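Local coordinates for protein phosphoribosyltransferase (Thermus thermophilus, PDB 1WD5) that is of unknown function but belongs to the type I phosphoribosyltransferase family and probably transfers phosphoribosyl groups, at residues R6-A11 with V36-V41; D127-A131 with A154-S159; K56-P60 with Y90-A95; V52-K56 with A138-V143. The contacts are given in a common frame with arbitrary orientation. Residue numbers count along the deposited sequence, not the author numbering.

Interaction 1 (R6-A11 with V36-V41); sequences RRHAGA and VVADEV
This is a helix-helix contact on one flank of the phosphoribosyltransferase core, where the N-terminal helix 6-17 lies against helix 33-45, the crossover helix between parallel strands 26-29 and 48-59. Both segments are regular α-helix. Their axes approach to 7.8 Å, with N-to-C directions 44° apart and a signed crossing angle of -44°. The nearest CA pair is G10 and V37, 4.5 Å apart. A CB on G10 would clash with CB of E40, so the bare glycine is what lets the helices sit so close. R7 dominates the polar side. It leaves its helix sideways and, with chi1 and chi2 both m and chi3 t, carries its guanidinium to the acids of helix 33-45: R7 NH1 makes salt bridges to D39 OD2 (2.8 Å) and E40 OE1 (2.9 Å), while R7 NH2 hydrogen-bonds to D39 OD2 at 3.1 Å. CG1 of V36 covers one guanidinium face, 3.9 Å from R7 NE. Both acids start in t; E40 then turns p at chi2. The network extends along helix 33-45 through R43, which meets D39, and R44, which meets E40. R6 (m, t, t) extends past V36, R6 CB to V36 CG1 3.7 Å, and carries its guanidinium to D128. V37, in t, places CG1 3.7 Å from G10 CA and CG2 3.8 Å from R6 CB. One turn on, CG2 of V41 rests 3.5 Å from G10 O.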
loop_
_atom_site.group_PDB
_atom_site.type_symbol
_atom_site.label_atom_id
_atom_site.label_comp_id
_atom_site.label_asym_id
_atom_site.label_seq_id
_atom_site.Cartn_x
_atom_site.Cartn_y
_atom_site.Cartn_z
ATOM N N ARG A 6 13.054 -7.427 6.326
ATOM C CA ARG A 6 11.773 -6.738 6.427
ATOM C C ARG A 6 11.178 -6.699 7.841
ATOM O O ARG A 6 10.479 -5.749 8.187
ATOM C CB ARG A 6 10.771 -7.347 5.443
ATOM C CG ARG A 6 11.146 -7.150 3.966
ATOM C CD ARG A 6 10.050 -7.692 3.058
ATOM N NE ARG A 6 10.381 -7.621 1.632
ATOM C CZ ARG A 6 11.173 -8.483 1.002
ATOM N NH1 ARG A 6 11.729 -9.490 1.664
ATOM N NH2 ARG A 6 11.383 -8.361 -0.300
ATOM N N ARG A 7 11.455 -7.712 8.657
ATOM C CA ARG A 7 10.946 -7.736 10.032
ATOM C C ARG A 7 11.636 -6.640 10.842
ATOM O O ARG A 7 11.013 -5.975 11.671
ATOM C CB ARG A 7 11.213 -9.099 10.688
ATOM C CG ARG A 7 10.342 -10.241 10.169
ATOM C CD ARG A 7 8.986 -10.258 10.842
ATOM N NE ARG A 7 8.040 -11.158 10.186
ATOM C CZ ARG A 7 6.728 -11.135 10.405
ATOM N NH1 ARG A 7 6.224 -10.265 11.270
ATOM N NH2 ARG A 7 5.917 -11.941 9.736
ATOM N N HIS A 8 12.932 -6.468 10.597
ATOM C CA HIS A 8 13.734 -5.455 11.276
ATOM C C HIS A 8 13.201 -4.063 10.956
ATOM O O HIS A 8 13.054 -3.224 11.840
ATOM C CB HIS A 8 15.190 -5.545 10.816
ATOM C CG HIS A 8 16.091 -4.536 11.459
ATOM N ND1 HIS A 8 17.283 -4.136 10.890
ATOM C CD2 HIS A 8 15.995 -3.874 12.636
ATOM C CE1 HIS A 8 17.882 -3.271 11.690
ATOM N NE2 HIS A 8 17.122 -3.095 12.756
ATOM N N ALA A 9 12.923 -3.816 9.679
ATOM C CA ALA A 9 12.406 -2.520 9.258
ATOM C C ALA A 9 11.020 -2.307 9.854
ATOM O O ALA A 9 10.654 -1.188 10.214
ATOM C CB ALA A 9 12.340 -2.451 7.733
ATOM N N GLY A 10 10.253 -3.388 9.958
ATOM C CA GLY A 10 8.916 -3.296 10.515
ATOM C C GLY A 10 8.927 -2.899 11.980
ATOM O O GLY A 10 8.055 -2.158 12.438
ATOM N N ALA A 11 9.909 -3.401 12.722
ATOM C CA ALA A 11 10.030 -3.087 14.140
ATOM C C ALA A 11 10.350 -1.604 14.309
ATOM O O ALA A 11 9.726 -0.918 15.112
ATOM C CB ALA A 11 11.137 -3.945 14.780
ATOM N N VAL A 36 4.905 -8.295 4.866
ATOM C CA VAL A 36 5.790 -8.728 5.947
ATOM C C VAL A 36 6.054 -7.561 6.891
ATOM O O VAL A 36 5.958 -7.702 8.114
ATOM C CB VAL A 36 7.143 -9.241 5.414
ATOM C CG1 VAL A 36 8.049 -9.604 6.581
ATOM C CG2 VAL A 36 6.926 -10.459 4.526
ATOM N N VAL A 37 6.389 -6.403 6.324
ATOM C CA VAL A 37 6.649 -5.227 7.142
ATOM C C VAL A 37 5.373 -4.862 7.896
ATOM O O VAL A 37 5.413 -4.550 9.086
ATOM C CB VAL A 37 7.087 -4.014 6.287
ATOM C CG1 VAL A 37 7.406 -2.831 7.197
ATOM C CG2 VAL A 37 8.322 -4.377 5.441
ATOM N N ALA A 38 4.242 -4.908 7.195
ATOM C CA ALA A 38 2.944 -4.570 7.780
ATOM C C ALA A 38 2.564 -5.485 8.948
ATOM O O ALA A 38 2.038 -5.030 9.972
ATOM C CB ALA A 38 1.864 -4.627 6.705
ATOM N N ASP A 39 2.813 -6.780 8.788
ATOM C CA ASP A 39 2.489 -7.738 9.836
ATOM C C ASP A 39 3.278 -7.427 11.108
ATOM O O ASP A 39 2.732 -7.479 12.211
ATOM C CB ASP A 39 2.807 -9.163 9.373
ATOM C CG ASP A 39 2.482 -10.203 10.432
ATOM O OD1 ASP A 39 1.290 -10.517 10.619
ATOM O OD2 ASP A 39 3.420 -10.695 11.092
ATOM N N GLU A 40 4.563 -7.110 10.959
ATOM C CA GLU A 40 5.390 -6.803 12.121
ATOM C C GLU A 40 4.865 -5.538 12.798
ATOM O O GLU A 40 4.807 -5.462 14.020
ATOM C CB GLU A 40 6.852 -6.618 11.698
ATOM C CG GLU A 40 7.863 -6.485 12.849
ATOM C CD GLU A 40 7.904 -7.705 13.762
ATOM O OE1 GLU A 40 7.670 -8.834 13.275
ATOM O OE2 GLU A 40 8.184 -7.539 14.969
ATOM N N VAL A 41 4.468 -4.547 12.000
ATOM C CA VAL A 41 3.943 -3.301 12.559
ATOM C C VAL A 41 2.660 -3.575 13.333
ATOM O O VAL A 41 2.500 -3.124 14.463
ATOM C CB VAL A 41 3.633 -2.264 11.454
ATOM C CG1 VAL A 41 2.824 -1.106 12.038
ATOM C CG2 VAL A 41 4.928 -1.737 10.852
#

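Interaction 2 (D127-A131 with A154-S159); sequences DDGVA and AVPVAS
A buried, largely backbone contact joins two loops that leave the C-terminal ends of adjacent parallel strands 122-126 and 150-155. The segments run nearly in step, their end-to-end directions 14° apart, with V130 opposite A158 (CA to CA 4.7 Å) in a single parallel bridge: V130 N donates to V157 O at 3.0 Å, and S159 N to V130 O at 3.2 Å. Before it, the chain turns at P156 (phi/psi -62/-44), whose CD lies 3.1 Å from D127 O. D127, chi1 t, accepts D128 N on OD1 at 2.9 Å; D128, chi1 p, points away and pairs with R6. V130 (t) and V155 (m) pack CG2 to CG1 at 3.4 Å. S159, chi1 p, gives OG to A131 O at 2.7 Å and also N-caps helix 160-167 through A162 N. The acidic pair followed by GVA matches the signature of the PRPP-binding loop of type I phosphoribosyltransferases, consistent with the site where relatives hold the ribose phosphate.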
loop_
_atom_site.group_PDB
_atom_site.type_symbol
_atom_site.label_atom_id
_atom_site.label_comp_id
_atom_site.label_asym_id
_atom_site.label_seq_id
_atom_site.Cartn_x
_atom_site.Cartn_y
_atom_site.Cartn_z
ATOM N N ASP A 127 4.573 -0.486 3.007
ATOM C CA ASP A 127 5.260 -1.234 1.950
ATOM C C ASP A 127 6.709 -1.284 2.424
ATOM O O ASP A 127 7.093 -0.493 3.286
ATOM C CB ASP A 127 5.174 -0.533 0.590
ATOM C CG ASP A 127 5.430 -1.495 -0.577
ATOM O OD1 ASP A 127 5.748 -2.680 -0.320
ATOM O OD2 ASP A 127 5.312 -1.078 -1.750
ATOM N N ASP A 128 7.515 -2.200 1.891
ATOM C CA ASP A 128 8.908 -2.280 2.330
ATOM C C ASP A 128 9.768 -1.147 1.791
ATOM O O ASP A 128 10.901 -0.964 2.229
ATOM C CB ASP A 128 9.548 -3.635 1.973
ATOM C CG ASP A 128 9.381 -4.014 0.506
ATOM O OD1 ASP A 128 9.173 -3.120 -0.340
ATOM O OD2 ASP A 128 9.481 -5.222 0.198
ATOM N N GLY A 129 9.219 -0.382 0.850
ATOM C CA GLY A 129 9.946 0.742 0.282
ATOM C C GLY A 129 9.121 1.447 -0.787
ATOM O O GLY A 129 8.136 0.890 -1.274
ATOM N N VAL A 130 9.507 2.669 -1.148
ATOM C CA VAL A 130 8.780 3.411 -2.174
ATOM C C VAL A 130 9.718 4.162 -3.118
ATOM O O VAL A 130 10.255 5.215 -2.772
ATOM C CB VAL A 130 7.805 4.428 -1.549
ATOM C CG1 VAL A 130 6.945 5.048 -2.635
ATOM C CG2 VAL A 130 6.932 3.744 -0.514
ATOM N N ALA A 131 9.896 3.623 -4.318
ATOM C CA ALA A 131 10.768 4.242 -5.307
ATOM C C ALA A 131 10.088 5.406 -6.027
ATOM O O ALA A 131 10.669 6.486 -6.159
ATOM C CB ALA A 131 11.229 3.197 -6.320
ATOM N N ALA A 154 3.271 4.787 5.946
ATOM C CA ALA A 154 4.491 4.464 6.676
ATOM C C ALA A 154 5.394 3.532 5.873
ATOM O O ALA A 154 4.979 2.439 5.475
ATOM C CB ALA A 154 4.137 3.832 8.017
ATOM N N VAL A 155 6.633 3.965 5.649
ATOM C CA VAL A 155 7.591 3.180 4.875
ATOM C C VAL A 155 9.017 3.269 5.417
ATOM O O VAL A 155 9.459 4.325 5.861
ATOM C CB VAL A 155 7.615 3.651 3.410
ATOM C CG1 VAL A 155 6.240 3.476 2.782
ATOM C CG2 VAL A 155 8.031 5.118 3.351
ATOM N N PRO A 156 9.756 2.152 5.382
ATOM C CA PRO A 156 11.139 2.109 5.865
ATOM C C PRO A 156 12.064 3.041 5.080
ATOM O O PRO A 156 12.880 3.745 5.665
ATOM C CB PRO A 156 11.522 0.643 5.682
ATOM C CG PRO A 156 10.217 -0.066 5.876
ATOM C CD PRO A 156 9.276 0.797 5.065
ATOM N N VAL A 157 11.941 3.039 3.756
ATOM C CA VAL A 157 12.784 3.889 2.919
ATOM C C VAL A 157 12.021 4.425 1.713
ATOM O O VAL A 157 11.164 3.742 1.159
ATOM C CB VAL A 157 14.028 3.124 2.425
ATOM C CG1 VAL A 157 13.620 2.017 1.471
ATOM C CG2 VAL A 157 14.992 4.089 1.745
ATOM N N ALA A 158 12.333 5.654 1.309
ATOM C CA ALA A 158 11.656 6.271 0.172
ATOM C C ALA A 158 12.532 7.287 -0.559
ATOM O O ALA A 158 13.459 7.856 0.021
ATOM C CB ALA A 158 10.375 6.948 0.646
ATOM N N SER A 159 12.232 7.513 -1.834
ATOM C CA SER A 159 12.984 8.480 -2.621
ATOM C C SER A 159 12.401 9.854 -2.333
ATOM O O SER A 159 11.240 9.972 -1.952
ATOM C CB SER A 159 12.844 8.191 -4.114
ATOM O OG SER A 159 11.528 8.491 -4.555
#

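Interaction 3 (K56-P60 with Y90-A95); sequences KVGAP and YLEREA
Helix 88-112 packs beside the far end of strand 48-59, and two of its side chains reach the strand backbone at G58. The strand is extended (phi/psi -107/107 at V57, -85/165 at G58) and gives way to loop at P60. Its axis passes 8.3 Å from that of helix segment 90-95, with N-to-C directions 135° apart, so that V57 comes nearest A95 (CA to CA 6.1 Å) and P60 nearest Y90 (7.8 Å). Y90, chi1 t and chi2 83°, points towards the strand and donates OH to G58 O at 2.8 Å, near the ring plane. The same ring takes P60 on a face: P60 CG stands 3.5 Å from the ring centroid and 9° off the normal, a CH-pi contact. A turn later comes E94, chi1 t and chi2 p, whose OE2 accepts G58 N at 3.0 Å. Both polar groups of G58 are thus met by the helix. The carboxylate is also held by R97, a salt bridge, and Q98, while E94 CG packs 3.3 Å from V57 CG1 (chi1 t). A95 follows, its CA 4.4 Å from V57 CG2. Across its other edge, segment 56-60 pairs with the antiparallel strand 66-71 through V57 and A59, forming a hairpin. V57 and A95 both touch V70 and L76, so the helix lies over the hairpin and the outer strand 76-78.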
loop_
_atom_site.group_PDB
_atom_site.type_symbol
_atom_site.label_atom_id
_atom_site.label_comp_id
_atom_site.label_asym_id
_atom_site.label_seq_id
_atom_site.Cartn_x
_atom_site.Cartn_y
_atom_site.Cartn_z
ATOM N N LYS A 56 -3.458 0.639 -10.370
ATOM C CA LYS A 56 -3.444 1.985 -10.910
ATOM C C LYS A 56 -4.067 1.951 -12.304
ATOM O O LYS A 56 -3.893 0.982 -13.045
ATOM C CB LYS A 56 -2.005 2.490 -10.998
ATOM C CG LYS A 56 -1.848 3.844 -11.663
ATOM C CD LYS A 56 -0.943 3.733 -12.874
ATOM C CE LYS A 56 0.416 3.157 -12.495
ATOM N NZ LYS A 56 1.091 2.554 -13.676
ATOM N N VAL A 57 -4.816 2.998 -12.640
ATOM C CA VAL A 57 -5.444 3.133 -13.954
ATOM C C VAL A 57 -4.621 4.217 -14.641
ATOM O O VAL A 57 -4.721 5.394 -14.287
ATOM C CB VAL A 57 -6.919 3.587 -13.823
ATOM C CG1 VAL A 57 -7.496 3.915 -15.188
ATOM C CG2 VAL A 57 -7.737 2.491 -13.162
ATOM N N GLY A 58 -3.792 3.812 -15.603
ATOM C CA GLY A 58 -2.929 4.755 -16.291
ATOM C C GLY A 58 -3.539 5.490 -17.464
ATOM O O GLY A 58 -4.584 5.102 -17.978
ATOM N N ALA A 59 -2.863 6.553 -17.892
ATOM C CA ALA A 59 -3.318 7.387 -19.001
ATOM C C ALA A 59 -3.019 6.782 -20.373
ATOM O O ALA A 59 -2.153 5.917 -20.512
ATOM C CB ALA A 59 -2.676 8.759 -18.896
ATOM N N PRO A 60 -3.736 7.241 -21.412
ATOM C CA PRO A 60 -3.532 6.736 -22.773
ATOM C C PRO A 60 -2.087 6.910 -23.245
ATOM O O PRO A 60 -1.538 8.016 -23.221
ATOM C CB PRO A 60 -4.516 7.562 -23.596
ATOM C CG PRO A 60 -5.630 7.821 -22.622
ATOM C CD PRO A 60 -4.871 8.179 -21.366
ATOM N N TYR A 90 -12.431 5.166 -22.566
ATOM C CA TYR A 90 -11.068 4.667 -22.385
ATOM C C TYR A 90 -10.899 4.260 -20.925
ATOM O O TYR A 90 -10.421 3.166 -20.619
ATOM C CB TYR A 90 -10.022 5.736 -22.705
ATOM C CG TYR A 90 -8.647 5.367 -22.185
ATOM C CD1 TYR A 90 -7.802 4.521 -22.907
ATOM C CD2 TYR A 90 -8.227 5.794 -20.924
ATOM C CE1 TYR A 90 -6.576 4.106 -22.380
ATOM C CE2 TYR A 90 -7.013 5.387 -20.389
ATOM C CZ TYR A 90 -6.193 4.545 -21.115
ATOM O OH TYR A 90 -4.997 4.146 -20.567
ATOM N N LEU A 91 -11.289 5.161 -20.029
ATOM C CA LEU A 91 -11.184 4.905 -18.601
ATOM C C LEU A 91 -11.866 3.588 -18.232
ATOM O O LEU A 91 -11.370 2.840 -17.390
ATOM C CB LEU A 91 -11.807 6.064 -17.815
ATOM C CG LEU A 91 -11.085 7.414 -17.913
ATOM C CD1 LEU A 91 -11.878 8.460 -17.160
ATOM C CD2 LEU A 91 -9.673 7.309 -17.338
ATOM N N GLU A 92 -13.000 3.305 -18.866
ATOM C CA GLU A 92 -13.726 2.070 -18.593
ATOM C C GLU A 92 -12.966 0.854 -19.134
ATOM O O GLU A 92 -12.972 -0.209 -18.513
ATOM C CB GLU A 92 -15.125 2.113 -19.215
ATOM C CG GLU A 92 -16.087 3.115 -18.592
ATOM C CD GLU A 92 -16.279 2.912 -17.099
ATOM O OE1 GLU A 92 -16.266 1.748 -16.643
ATOM O OE2 GLU A 92 -16.454 3.920 -16.379
ATOM N N ARG A 93 -12.319 1.010 -20.290
ATOM C CA ARG A 93 -11.554 -0.086 -20.880
ATOM C C ARG A 93 -10.328 -0.378 -20.022
ATOM O O ARG A 93 -10.035 -1.533 -19.716
ATOM C CB ARG A 93 -11.101 0.251 -22.310
ATOM C CG ARG A 93 -12.231 0.354 -23.346
ATOM C CD ARG A 93 -11.685 0.267 -24.775
ATOM N NE ARG A 93 -10.786 1.369 -25.112
ATOM C CZ ARG A 93 -11.193 2.573 -25.507
ATOM N NH1 ARG A 93 -12.488 2.834 -25.624
ATOM N NH2 ARG A 93 -10.304 3.523 -25.766
ATOM N N GLU A 94 -9.609 0.672 -19.641
ATOM C CA GLU A 94 -8.416 0.515 -18.816
ATOM C C GLU A 94 -8.781 -0.097 -17.462
ATOM O O GLU A 94 -8.084 -0.980 -16.967
ATOM C CB GLU A 94 -7.727 1.866 -18.616
ATOM C CG GLU A 94 -6.607 1.870 -17.561
ATOM C CD GLU A 94 -5.307 1.221 -18.029
ATOM O OE1 GLU A 94 -5.295 0.597 -19.115
ATOM O OE2 GLU A 94 -4.296 1.337 -17.295
ATOM N N ALA A 95 -9.876 0.371 -16.869
ATOM C CA ALA A 95 -10.312 -0.150 -15.578
ATOM C C ALA A 95 -10.561 -1.655 -15.655
ATOM O O ALA A 95 -10.188 -2.393 -14.747
ATOM C CB ALA A 95 -11.577 0.564 -15.123
#

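Interaction 4 (V52-K56 with A138-V143); sequences VLVRK and AALSVV
Here a helix packs on the central sheet of the type I phosphoribosyltransferase fold: helix 134-144, the crossover helix of the β-α-β unit formed with strands 122-126 and 150-155, reaches sideways to strand 48-59. No hydrogen bond crosses between the segments; the contact is mainly one of apolar side chains. The axes of strand 54-56 and helix 138-143 approach to 7.9 Å, and their N-to-C directions differ by 121°. V54 is the centre of the contact. Its backbone is fully extended (-148/167), its CB faces the helix, and chi1 m directs the two methyls to different residues: CG1 lies 3.6 Å from V142 CG2 (V142 in t), and CG2 lies 4.1 Å from A138 CB and 4.2 Å from A139 CB. The small alanines let the strand come near, with V54 to A139 6.0 Å and K56 to A138 5.4 Å between CA atoms. V52, two residues earlier and turned the same way, is p at chi1 and brings CG2 to 4.1 Å from A139 CB and 4.3 Å from V143 CG2. L53 and R55 point away and pack instead against helix 88-112, so this part of the strand is sandwiched between two helices. A138, the second most covered residue, also touches A69 of strand 66-71. The side chain of K56 leads away to P63, leaving K56 CA 4.1 Å from A138 CB.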
loop_
_atom_site.group_PDB
_atom_site.type_symbol
_atom_site.label_atom_id
_atom_site.label_comp_id
_atom_site.label_asym_id
_atom_site.label_seq_id
_atom_site.Cartn_x
_atom_site.Cartn_y
_atom_site.Cartn_z
ATOM N N VAL A 52 -3.975 -4.543 1.159
ATOM C CA VAL A 52 -4.715 -3.580 0.360
ATOM C C VAL A 52 -4.541 -4.082 -1.060
ATOM O O VAL A 52 -3.418 -4.307 -1.517
ATOM C CB VAL A 52 -4.171 -2.133 0.520
ATOM C CG1 VAL A 52 -2.694 -2.069 0.190
ATOM C CG2 VAL A 52 -4.967 -1.189 -0.369
ATOM N N LEU A 53 -5.664 -4.285 -1.741
ATOM C CA LEU A 53 -5.669 -4.813 -3.098
ATOM C C LEU A 53 -6.228 -3.790 -4.078
ATOM O O LEU A 53 -7.441 -3.573 -4.146
ATOM C CB LEU A 53 -6.501 -6.096 -3.117
ATOM C CG LEU A 53 -5.910 -7.210 -2.238
ATOM C CD1 LEU A 53 -6.967 -8.251 -1.878
ATOM C CD2 LEU A 53 -4.749 -7.854 -2.985
ATOM N N VAL A 54 -5.330 -3.174 -4.839
ATOM C CA VAL A 54 -5.705 -2.138 -5.791
ATOM C C VAL A 54 -4.790 -2.145 -7.016
ATOM O O VAL A 54 -3.735 -2.785 -7.010
ATOM C CB VAL A 54 -5.591 -0.746 -5.133
ATOM C CG1 VAL A 54 -6.431 -0.688 -3.866
ATOM C CG2 VAL A 54 -4.136 -0.463 -4.797
ATOM N N ARG A 55 -5.205 -1.421 -8.055
ATOM C CA ARG A 55 -4.444 -1.285 -9.292
ATOM C C ARG A 55 -4.540 0.154 -9.784
ATOM O O ARG A 55 -5.571 0.814 -9.637
ATOM C CB ARG A 55 -4.988 -2.210 -10.388
ATOM C CG ARG A 55 -4.708 -3.698 -10.176
ATOM C CD ARG A 55 -3.236 -4.018 -10.353
ATOM N NE ARG A 55 -2.776 -3.721 -11.707
ATOM C CZ ARG A 55 -1.499 -3.729 -12.079
ATOM N NH1 ARG A 55 -0.546 -4.025 -11.201
ATOM N NH2 ARG A 55 -1.168 -3.421 -13.323
ATOM N N LYS A 56 -3.458 0.639 -10.370
ATOM C CA LYS A 56 -3.444 1.985 -10.910
ATOM C C LYS A 56 -4.067 1.951 -12.304
ATOM O O LYS A 56 -3.893 0.982 -13.045
ATOM C CB LYS A 56 -2.005 2.490 -10.998
ATOM C CG LYS A 56 -1.848 3.844 -11.663
ATOM C CD LYS A 56 -0.943 3.733 -12.874
ATOM C CE LYS A 56 0.416 3.157 -12.495
ATOM N NZ LYS A 56 1.091 2.554 -13.676
ATOM N N ALA A 138 -2.197 4.804 -5.606
ATOM C CA ALA A 138 -3.418 4.107 -5.982
ATOM C C ALA A 138 -4.091 3.598 -4.714
ATOM O O ALA A 138 -5.315 3.661 -4.578
ATOM C CB ALA A 138 -3.099 2.939 -6.912
ATOM N N ALA A 139 -3.284 3.093 -3.782
ATOM C CA ALA A 139 -3.817 2.580 -2.524
ATOM C C ALA A 139 -4.529 3.696 -1.771
ATOM O O ALA A 139 -5.614 3.494 -1.231
ATOM C CB ALA A 139 -2.694 2.008 -1.664
ATOM N N LEU A 140 -3.910 4.872 -1.734
ATOM C CA LEU A 140 -4.496 6.019 -1.050
ATOM C C LEU A 140 -5.832 6.409 -1.669
ATOM O O LEU A 140 -6.809 6.645 -0.961
ATOM C CB LEU A 140 -3.545 7.223 -1.104
ATOM C CG LEU A 140 -2.369 7.259 -0.123
ATOM C CD1 LEU A 140 -1.491 8.463 -0.424
ATOM C CD2 LEU A 140 -2.891 7.337 1.305
ATOM N N SER A 141 -5.873 6.477 -2.995
ATOM C CA SER A 141 -7.097 6.854 -3.691
ATOM C C SER A 141 -8.276 5.971 -3.313
ATOM O O SER A 141 -9.375 6.471 -3.084
ATOM C CB SER A 141 -6.880 6.814 -5.203
ATOM O OG SER A 141 -6.003 7.856 -5.603
ATOM N N VAL A 142 -8.052 4.661 -3.244
ATOM C CA VAL A 142 -9.124 3.735 -2.894
ATOM C C VAL A 142 -9.479 3.825 -1.412
ATOM O O VAL A 142 -10.650 3.939 -1.054
ATOM C CB VAL A 142 -8.744 2.274 -3.236
ATOM C CG1 VAL A 142 -9.822 1.324 -2.728
ATOM C CG2 VAL A 142 -8.578 2.118 -4.752
ATOM N N VAL A 143 -8.465 3.778 -0.553
ATOM C CA VAL A 143 -8.691 3.847 0.883
ATOM C C VAL A 143 -9.429 5.115 1.322
ATOM O O VAL A 143 -10.290 5.055 2.194
ATOM C CB VAL A 143 -7.359 3.742 1.657
ATOM C CG1 VAL A 143 -7.605 3.908 3.149
ATOM C CG2 VAL A 143 -6.711 2.386 1.377
#

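The four contacts fall into two pairs. Interactions 1 and 2 touch directly, with centres 12 Å apart: R6 NE forms a salt bridge with D128 OD2 at 2.9 Å, A9 CB meets P156 CG at 3.7 Å, and V37 CG2 meets D128 CB at 3.8 Å, so helix 6-17 packs directly against the probable PRPP-binding loop. A bound MES molecule, probably from the crystallisation liquor, lies about 4 Å from the side chain of A11. Interactions 3 and 4, centres 14 Å apart, share K56 on strand 48-59. Helix 134-144, used in interaction 4, follows the loop of interaction 2; those two centres are 16 Å apart. Interactions 1 and 3, 33 Å apart between centres, lie on opposite sides of the chain's centre.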